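Local coordinates for protein 16S rRNA aminocarboxypropyltransferase (Vulcanisaeta distributa, PDB 5APG) that probably transfers the aminocarboxypropyl group of S-adenosylmethionine to an N1-methylpseudouridine of 16S rRNA, the last step in making a hypermodified nucleotide, at residues C71-K74 against R75-D78; D78-T81 against K82-G86; L174-L177 against M178-T182. All coordinates share one frame; numbering follows the deposited sequence.

Interaction 1. Residues C71-K74 against R75-D78; sequences CSWK and RAVD. With EEM ([(3S)-3-amino-4-hydroxy-4-oxo-butyl]-[[(2S,3S,4R,5R)-5-(6-aminopurin-9-yl)-3,4-dihydroxy-oxolan-2-yl]methyl]-methyl-selanium), chain D.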
loop_
_atom_site.group_PDB
_atom_site.type_symbol
_atom_site.label_atom_id
_atom_site.label_comp_id
_atom_site.label_asym_id
_atom_site.label_seq_id
_atom_site.Cartn_x
_atom_site.Cartn_y
_atom_site.Cartn_z
ATOM N N CYS A 71 -7.478 5.508 5.630
ATOM C CA CYS A 71 -8.150 6.796 5.768
ATOM C C CYS A 71 -8.504 7.294 4.379
ATOM O O CYS A 71 -8.208 6.627 3.404
ATOM C CB CYS A 71 -7.258 7.797 6.500
ATOM S SG CYS A 71 -5.697 8.156 5.647
ATOM N N SER A 72 -9.137 8.453 4.270
ATOM C CA SER A 72 -9.389 9.015 2.950
ATOM C C SER A 72 -8.082 9.549 2.376
ATOM O O SER A 72 -7.184 9.933 3.126
ATOM C CB SER A 72 -10.437 10.128 3.016
ATOM O OG SER A 72 -9.901 11.276 3.647
ATOM N N TRP A 73 -7.964 9.571 1.052
ATOM C CA TRP A 73 -6.765 10.125 0.431
ATOM C C TRP A 73 -6.660 11.627 0.675
ATOM O O TRP A 73 -5.563 12.186 0.682
ATOM C CB TRP A 73 -6.736 9.821 -1.068
ATOM C CG TRP A 73 -6.087 8.498 -1.368
ATOM C CD1 TRP A 73 -6.706 7.347 -1.755
ATOM C CD2 TRP A 73 -4.689 8.191 -1.272
ATOM N NE1 TRP A 73 -5.779 6.343 -1.919
ATOM C CE2 TRP A 73 -4.534 6.834 -1.624
ATOM C CE3 TRP A 73 -3.554 8.933 -0.927
ATOM C CZ2 TRP A 73 -3.293 6.205 -1.648
ATOM C CZ3 TRP A 73 -2.318 8.304 -0.947
ATOM C CH2 TRP A 73 -2.197 6.953 -1.306
ATOM N N LYS A 74 -7.800 12.275 0.897
ATOM C CA LYS A 74 -7.812 13.704 1.190
ATOM C C LYS A 74 -7.135 14.005 2.527
ATOM O O LYS A 74 -6.573 15.084 2.717
ATOM C CB LYS A 74 -9.246 14.248 1.186
ATOM C CG LYS A 74 -9.326 15.762 1.353
ATOM C CD LYS A 74 -10.664 16.318 0.891
ATOM C CE LYS A 74 -10.766 17.808 1.190
ATOM N NZ LYS A 74 -9.684 18.591 0.526
ATOM N N ARG A 75 -7.175 13.041 3.444
ATOM C CA ARG A 75 -6.554 13.199 4.759
ATOM C C ARG A 75 -5.209 12.483 4.892
ATOM O O ARG A 75 -4.516 12.655 5.894
ATOM C CB ARG A 75 -7.491 12.688 5.860
ATOM C CG ARG A 75 -8.723 13.545 6.100
ATOM C CD ARG A 75 -9.045 13.587 7.586
ATOM N NE ARG A 75 -7.891 14.037 8.362
ATOM C CZ ARG A 75 -7.744 13.847 9.668
ATOM N NH1 ARG A 75 -8.679 13.207 10.360
ATOM N NH2 ARG A 75 -6.658 14.294 10.287
ATOM N N ALA A 76 -4.849 11.683 3.891
ATOM C CA ALA A 76 -3.720 10.757 4.006
ATOM C C ALA A 76 -2.393 11.434 4.347
ATOM O O ALA A 76 -1.645 10.945 5.193
ATOM C CB ALA A 76 -3.575 9.951 2.724
ATOM N N VAL A 77 -2.094 12.552 3.694
ATOM C CA VAL A 77 -0.821 13.225 3.938
ATOM C C VAL A 77 -0.760 13.737 5.372
ATOM O O VAL A 77 0.205 13.480 6.086
ATOM C CB VAL A 77 -0.587 14.392 2.961
ATOM C CG1 VAL A 77 0.715 15.101 3.290
ATOM C CG2 VAL A 77 -0.562 13.879 1.529
ATOM N N ASP A 78 -1.804 14.438 5.798
ATOM C CA ASP A 78 -1.854 14.986 7.149
ATOM C C ASP A 78 -1.716 13.897 8.216
ATOM O O ASP A 78 -0.976 14.055 9.186
ATOM C CB ASP A 78 -3.157 15.757 7.360
ATOM C CG ASP A 78 -3.223 16.421 8.718
ATOM O OD1 ASP A 78 -2.531 17.442 8.909
ATOM O OD2 ASP A 78 -3.961 15.920 9.593
HETATM C C2 EEM D . 2.195 3.228 0.224
HETATM N N3 EEM D . 1.035 2.919 0.718
HETATM C C4 EEM D . -0.052 3.021 -0.026
HETATM C "C1'" EEM D . -1.954 2.210 1.418
HETATM C "C2'" EEM D . -1.783 3.296 2.509
HETATM C "C3'" EEM D . -2.973 4.005 2.401
HETATM C "C4'" EEM D . -3.978 3.174 2.076
HETATM C "C5'" EEM D . -4.966 3.730 1.118
HETATM O O EEM D . -9.312 1.217 -0.166
HETATM C C EEM D . -10.092 2.098 0.072
HETATM O OXT EEM D . -11.226 1.839 0.436
HETATM C CA EEM D . -9.665 3.546 -0.028
HETATM N N EEM D . -10.835 4.367 0.113
HETATM C CB EEM D . -8.664 3.771 1.095
HETATM C CG EEM D . -7.854 5.045 0.970
HETATM SE SE EEM D . -6.194 4.932 2.045
HETATM C CE EEM D . -5.296 6.648 2.079
HETATM O "O4'" EEM D . -3.199 2.059 1.224
HETATM O "O3'" EEM D . -3.213 4.884 3.568
HETATM O "O2'" EEM D . -1.811 2.523 3.714
HETATM N N9 EEM D . -1.356 2.789 0.183
HETATM C C8 EEM D . -1.968 3.081 -0.948
HETATM N N7 EEM D . -1.123 3.501 -1.861
HETATM C C5 EEM D . 0.108 3.472 -1.322
HETATM N N1 EEM D . 2.402 3.664 -1.001
HETATM C C6 EEM D . 1.399 3.809 -1.816
HETATM N N6 EEM D . 1.584 4.289 -3.127
HETATM O O HOH W 1 -3.756 14.035 1.830
HETATM O O HOH W 2 -3.833 15.535 4.073
#
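W73 and A76 meet where the six-membered part of the indole passes the methyl: CE3 of W73 lies 3.8 Å from CB of A76, the methyl coming in obliquely. Over one face of the same indole sits the methyl carbon of the bound selenium analogue of S-adenosylmethionine, CE of EEM standing 3.7 Å above the middle of the ring. C71 closes in from the other side of A76, its SG 4.0 Å from A76 CB, and the sulfur approaches CE of EEM at 3.9 Å. Indole NE1 of W73 is hydrogen-bonded to the L110 carbonyl, which limits the turn of the ring.

This is the N-terminal start of helix 73-83, after strand 66-70 of the SPOUT fold, with S72 at the N-cap. The OG of S72, set by its torsion between backbone N and carbonyl carbon (chi1 71°), accepts a weak capping bond of 3.3 Å from R75 N. R75 N also gives a backbone hydrogen bond of 3.1 Å to S72 O, from above the carbonyl plane.

R75 itself reaches forward along the helix, its NH2 making a 3.2 Å salt bridge to D78 OD2, one turn on, in the guanidinium plane and on the carboxylate's anti side.

Interaction 2. Residues D78-T81 against K82-G86; sequences DVHT and KFIRG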
loop_
_atom_site.group_PDB
_atom_site.type_symbol
_atom_site.label_atom_id
_atom_site.label_comp_id
_atom_site.label_asym_id
_atom_site.label_seq_id
_atom_site.Cartn_x
_atom_site.Cartn_y
_atom_site.Cartn_z
ATOM N N ASP A 78 -1.804 14.438 5.798
ATOM C CA ASP A 78 -1.854 14.986 7.149
ATOM C C ASP A 78 -1.716 13.897 8.216
ATOM O O ASP A 78 -0.976 14.055 9.186
ATOM C CB ASP A 78 -3.157 15.757 7.360
ATOM C CG ASP A 78 -3.223 16.421 8.718
ATOM O OD1 ASP A 78 -2.531 17.442 8.909
ATOM O OD2 ASP A 78 -3.961 15.920 9.593
ATOM N N VAL A 79 -2.420 12.787 8.024
ATOM C CA VAL A 79 -2.428 11.712 9.010
ATOM C C VAL A 79 -1.066 11.030 9.128
ATOM O O VAL A 79 -0.548 10.844 10.232
ATOM C CB VAL A 79 -3.501 10.657 8.672
ATOM C CG1 VAL A 79 -3.308 9.401 9.517
ATOM C CG2 VAL A 79 -4.892 11.245 8.866
ATOM N N HIS A 80 -0.477 10.666 7.993
ATOM C CA HIS A 80 0.804 9.967 8.015
ATOM C C HIS A 80 1.946 10.861 8.495
ATOM O O HIS A 80 2.849 10.396 9.185
ATOM C CB HIS A 80 1.137 9.401 6.636
ATOM C CG HIS A 80 0.328 8.197 6.267
ATOM N ND1 HIS A 80 -0.918 8.284 5.686
ATOM C CD2 HIS A 80 0.585 6.873 6.412
ATOM C CE1 HIS A 80 -1.394 7.066 5.485
ATOM N NE2 HIS A 80 -0.500 6.194 5.914
ATOM N N THR A 81 1.913 12.140 8.139
ATOM C CA THR A 81 3.014 13.027 8.496
ATOM C C THR A 81 2.987 13.399 9.977
ATOM O O THR A 81 4.035 13.614 10.587
ATOM C CB THR A 81 3.007 14.320 7.650
ATOM O OG1 THR A 81 1.743 14.980 7.778
ATOM C CG2 THR A 81 3.263 14.003 6.182
ATOM N N LYS A 82 1.798 13.460 10.564
ATOM C CA LYS A 82 1.680 13.957 11.931
ATOM C C LYS A 82 1.636 12.871 13.008
ATOM O O LYS A 82 1.934 13.152 14.166
ATOM C CB LYS A 82 0.438 14.847 12.062
ATOM C CG LYS A 82 0.512 16.138 11.255
ATOM C CD LYS A 82 -0.357 17.237 11.857
ATOM C CE LYS A 82 -1.813 16.813 11.970
ATOM N NZ LYS A 82 -2.701 17.978 12.254
ATOM N N PHE A 83 1.284 11.638 12.651
ATOM C CA PHE A 83 1.009 10.649 13.695
ATOM C C PHE A 83 1.870 9.382 13.707
ATOM O O PHE A 83 1.681 8.527 14.571
ATOM C CB PHE A 83 -0.466 10.244 13.634
ATOM C CG PHE A 83 -1.413 11.387 13.865
ATOM C CD1 PHE A 83 -1.699 11.814 15.152
ATOM C CD2 PHE A 83 -2.021 12.031 12.799
ATOM C CE1 PHE A 83 -2.568 12.867 15.373
ATOM C CE2 PHE A 83 -2.895 13.083 13.011
ATOM C CZ PHE A 83 -3.168 13.502 14.299
ATOM N N ILE A 84 2.812 9.241 12.781
ATOM C CA ILE A 84 3.729 8.105 12.873
ATOM C C ILE A 84 5.191 8.547 12.808
ATOM O O ILE A 84 5.682 9.005 11.772
ATOM C CB ILE A 84 3.446 7.032 11.787
ATOM C CG1 ILE A 84 3.318 7.653 10.401
ATOM C CG2 ILE A 84 2.177 6.262 12.115
ATOM C CD1 ILE A 84 3.013 6.643 9.319
ATOM N N ARG A 85 5.873 8.408 13.942
ATOM C CA ARG A 85 7.263 8.826 14.078
ATOM C C ARG A 85 8.085 7.787 14.839
ATOM O O ARG A 85 7.773 7.461 15.985
ATOM C CB ARG A 85 7.349 10.170 14.804
ATOM C CG ARG A 85 7.079 11.389 13.932
ATOM C CD ARG A 85 6.316 12.442 14.729
ATOM N NE ARG A 85 6.006 13.630 13.940
ATOM C CZ ARG A 85 6.132 14.874 14.387
ATOM N NH1 ARG A 85 6.557 15.095 15.624
ATOM N NH2 ARG A 85 5.829 15.898 13.600
ATOM N N GLY A 86 9.126 7.261 14.199
ATOM C CA GLY A 86 10.089 6.402 14.871
ATOM C C GLY A 86 9.645 4.975 15.164
ATOM O O GLY A 86 10.464 4.058 15.180
#
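D78 and K82, one helical turn apart, carry the charged part of this contact. NZ of K82 stands 3.4 Å from OD1 of D78, a long and weak ion pair. The lysine reaches it by folding at chi3 (-57°), which brings CE closer to the carboxylate than the ammonium nitrogen, CE lying 3.2 Å from D78 OD1. On the aspartate side CG is anti to the backbone N (chi1 -176°), and OD2 is also held by the guanidinium of R75, so that the carboxylate serves two positive groups, one from the turn before and one from the turn after. An asparagine at D78 would probably leave both K82 and R75 without their negative mate on this side of the helix.

Two backbone bonds continue the helix beneath these side chains: K82 N to D78 O at 3.2 Å, and F83 N to V79 O at 3.1 Å. T81 turns its hydroxyl back to the carbonyl of V77.

The remaining contacts are van der Waals packing of the rings and the isoleucine. CD2 of F83 comes edge-on to V79 O, with V79 CA also at the ring edge, while the ring carbon only brushes V79 CG1 at 4.4 Å. I84 runs alongside H80, both side chains pointing the same way, and its CD1 meets CD2 of the imidazole obliquely at 3.8 Å. The imidazole is steadied from the preceding turn, where ND1 bonds to the carbonyl of A76, and H80 touches the bound EEM.

Along the last turns of helix 73-83 and just beyond, V79, H80 and I84 rest on I69 of strand 66-70, H80 and I84 also reach D46 in the loop that follows strand 43-45, and F83 packs on I35.

Interaction 3. Residues L174-L177 against M178-T182; sequences LEQL and MRVLT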
loop_
_atom_site.group_PDB
_atom_site.type_symbol
_atom_site.label_atom_id
_atom_site.label_comp_id
_atom_site.label_asym_id
_atom_site.label_seq_id
_atom_site.Cartn_x
_atom_site.Cartn_y
_atom_site.Cartn_z
ATOM N N LEU A 174 5.663 12.382 -7.010
ATOM C CA LEU A 174 4.810 11.720 -6.029
ATOM C C LEU A 174 4.118 12.732 -5.118
ATOM O O LEU A 174 2.937 12.580 -4.800
ATOM C CB LEU A 174 5.615 10.733 -5.186
ATOM C CG LEU A 174 6.330 9.605 -5.929
ATOM C CD1 LEU A 174 7.038 8.690 -4.930
ATOM C CD2 LEU A 174 5.353 8.810 -6.797
ATOM N N GLU A 175 4.861 13.751 -4.690
ATOM C CA GLU A 175 4.305 14.791 -3.830
ATOM C C GLU A 175 3.144 15.500 -4.521
ATOM O O GLU A 175 2.150 15.848 -3.886
ATOM C CB GLU A 175 5.390 15.799 -3.417
ATOM C CG GLU A 175 6.472 15.189 -2.520
ATOM C CD GLU A 175 7.612 16.145 -2.193
ATOM O OE1 GLU A 175 7.692 17.233 -2.803
ATOM O OE2 GLU A 175 8.441 15.799 -1.322
ATOM N N GLN A 176 3.259 15.686 -5.832
ATOM C CA GLN A 176 2.218 16.372 -6.586
ATOM C C GLN A 176 0.966 15.515 -6.796
ATOM O O GLN A 176 -0.153 16.023 -6.714
ATOM C CB GLN A 176 2.757 16.838 -7.938
ATOM C CG GLN A 176 1.683 17.375 -8.864
ATOM C CD GLN A 176 1.022 18.640 -8.339
ATOM O OE1 GLN A 176 1.548 19.314 -7.451
ATOM N NE2 GLN A 176 -0.140 18.969 -8.889
ATOM N N LEU A 177 1.148 14.226 -7.075
ATOM C CA LEU A 177 0.004 13.327 -7.243
ATOM C C LEU A 177 -0.872 13.313 -5.999
ATOM O O LEU A 177 -2.097 13.210 -6.087
ATOM C CB LEU A 177 0.457 11.901 -7.563
ATOM C CG LEU A 177 1.220 11.681 -8.870
ATOM C CD1 LEU A 177 1.582 10.208 -9.018
ATOM C CD2 LEU A 177 0.402 12.168 -10.062
HETATM N N MSE A 178 -0.242 13.420 -4.834
HETATM C CA MSE A 178 -0.985 13.418 -3.582
HETATM C C MSE A 178 -1.535 14.797 -3.246
HETATM O O MSE A 178 -2.602 14.912 -2.643
HETATM C CB MSE A 178 -0.108 12.909 -2.445
HETATM C CG MSE A 178 0.087 11.403 -2.481
HETATM SE SE MSE A 178 1.219 10.811 -1.032
HETATM C CE MSE A 178 2.832 11.812 -1.499
ATOM N N ARG A 179 -0.799 15.837 -3.629
ATOM C CA ARG A 179 -1.242 17.211 -3.422
ATOM C C ARG A 179 -2.590 17.439 -4.102
ATOM O O ARG A 179 -3.450 18.146 -3.578
ATOM C CB ARG A 179 -0.198 18.201 -3.952
ATOM C CG ARG A 179 -0.241 19.577 -3.299
ATOM C CD ARG A 179 1.155 20.180 -3.194
ATOM N NE ARG A 179 1.901 20.026 -4.436
ATOM C CZ ARG A 179 3.200 19.758 -4.498
ATOM N NH1 ARG A 179 3.903 19.611 -3.383
ATOM N NH2 ARG A 179 3.795 19.633 -5.677
ATOM N N VAL A 180 -2.764 16.819 -5.265
ATOM C CA VAL A 180 -4.015 16.888 -6.016
ATOM C C VAL A 180 -5.197 16.399 -5.183
ATOM O O VAL A 180 -6.267 17.008 -5.181
ATOM C CB VAL A 180 -3.930 16.056 -7.317
ATOM C CG1 VAL A 180 -5.307 15.889 -7.947
ATOM C CG2 VAL A 180 -2.962 16.704 -8.297
ATOM N N LEU A 181 -4.990 15.305 -4.460
ATOM C CA LEU A 181 -6.045 14.715 -3.645
ATOM C C LEU A 181 -6.222 15.460 -2.331
ATOM O O LEU A 181 -7.330 15.559 -1.806
ATOM C CB LEU A 181 -5.739 13.245 -3.374
ATOM C CG LEU A 181 -5.809 12.342 -4.604
ATOM C CD1 LEU A 181 -5.313 10.969 -4.243
ATOM C CD2 LEU A 181 -7.232 12.275 -5.137
ATOM N N THR A 182 -5.119 15.969 -1.797
ATOM C CA THR A 182 -5.150 16.749 -0.568
ATOM C C THR A 182 -5.991 18.011 -0.755
ATOM O O THR A 182 -6.789 18.373 0.108
ATOM C CB THR A 182 -3.724 17.140 -0.119
ATOM O OG1 THR A 182 -2.949 15.957 0.112
ATOM C CG2 THR A 182 -3.765 17.975 1.154
#
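The guanidinium of R179 has E175 O over the centre of one face, 4.0 Å above the plane, with the backbone N of Q176 over the same face nearer its rim. Along one side it presents NE and NH2 together to a single acceptor, OE1 of Q176, with NH2 at 2.9 Å and NE at 3.1 Å. The NH2 bond lies in the plane of the amide carbonyl, whereas NE is tilted from it by 30°. The two side chains cross at about a right angle, their flat groups turned 51° apart. This side-on grip depends on folding at both ends: Q176 starts with CG anti to its backbone N (chi1 171°) and then bends at chi2, while R179 bends at chi2 and chi3.

The pairing spans three residues on helix 170-182, at the C-terminal end of the chain. Regular i to i+4 backbone bonds run below it, such as R179 N to E175 O at 3.0 Å and V180 N to Q176 O at 3.1 Å. V180 passes obliquely beside the glutamine, its CG2 3.7 Å from Q176 NE2.

Elsewhere round the helix the packing is mostly of large aliphatic side chains. The selenomethionine M178 curls at chi3, so its terminal CE comes back to 3.4 Å from L174 O, and the side chain also rests on V77 of helix 73-83. L174 and L177 face Y108 and L165. The polar exception is T182 in the last turn, which folds its hydroxyl back onto M178 O at 3.0 Å, from above the carbonyl plane, and that oxygen accepts from T182 N as well.

How the interactions relate
Interactions 1 and 2 come one after the other on helix 73-83, sharing D78, with centres about 11 Å apart: the first starts the helix at the bound cofactor analogue, the second runs through its last turn into the loop beyond. Interaction 3 follows much later in the chain, on helix 170-182. Its centre is about 10 Å from that of interaction 1, and the two touch, K74 NZ bonding to T182 O while W73 packs on L181 and V77 on T182. Between interactions 2 and 3 the nearest atoms are about 6 Å apart. The C-terminal helix thus packs beside the first half of a helix that lines the cofactor pocket.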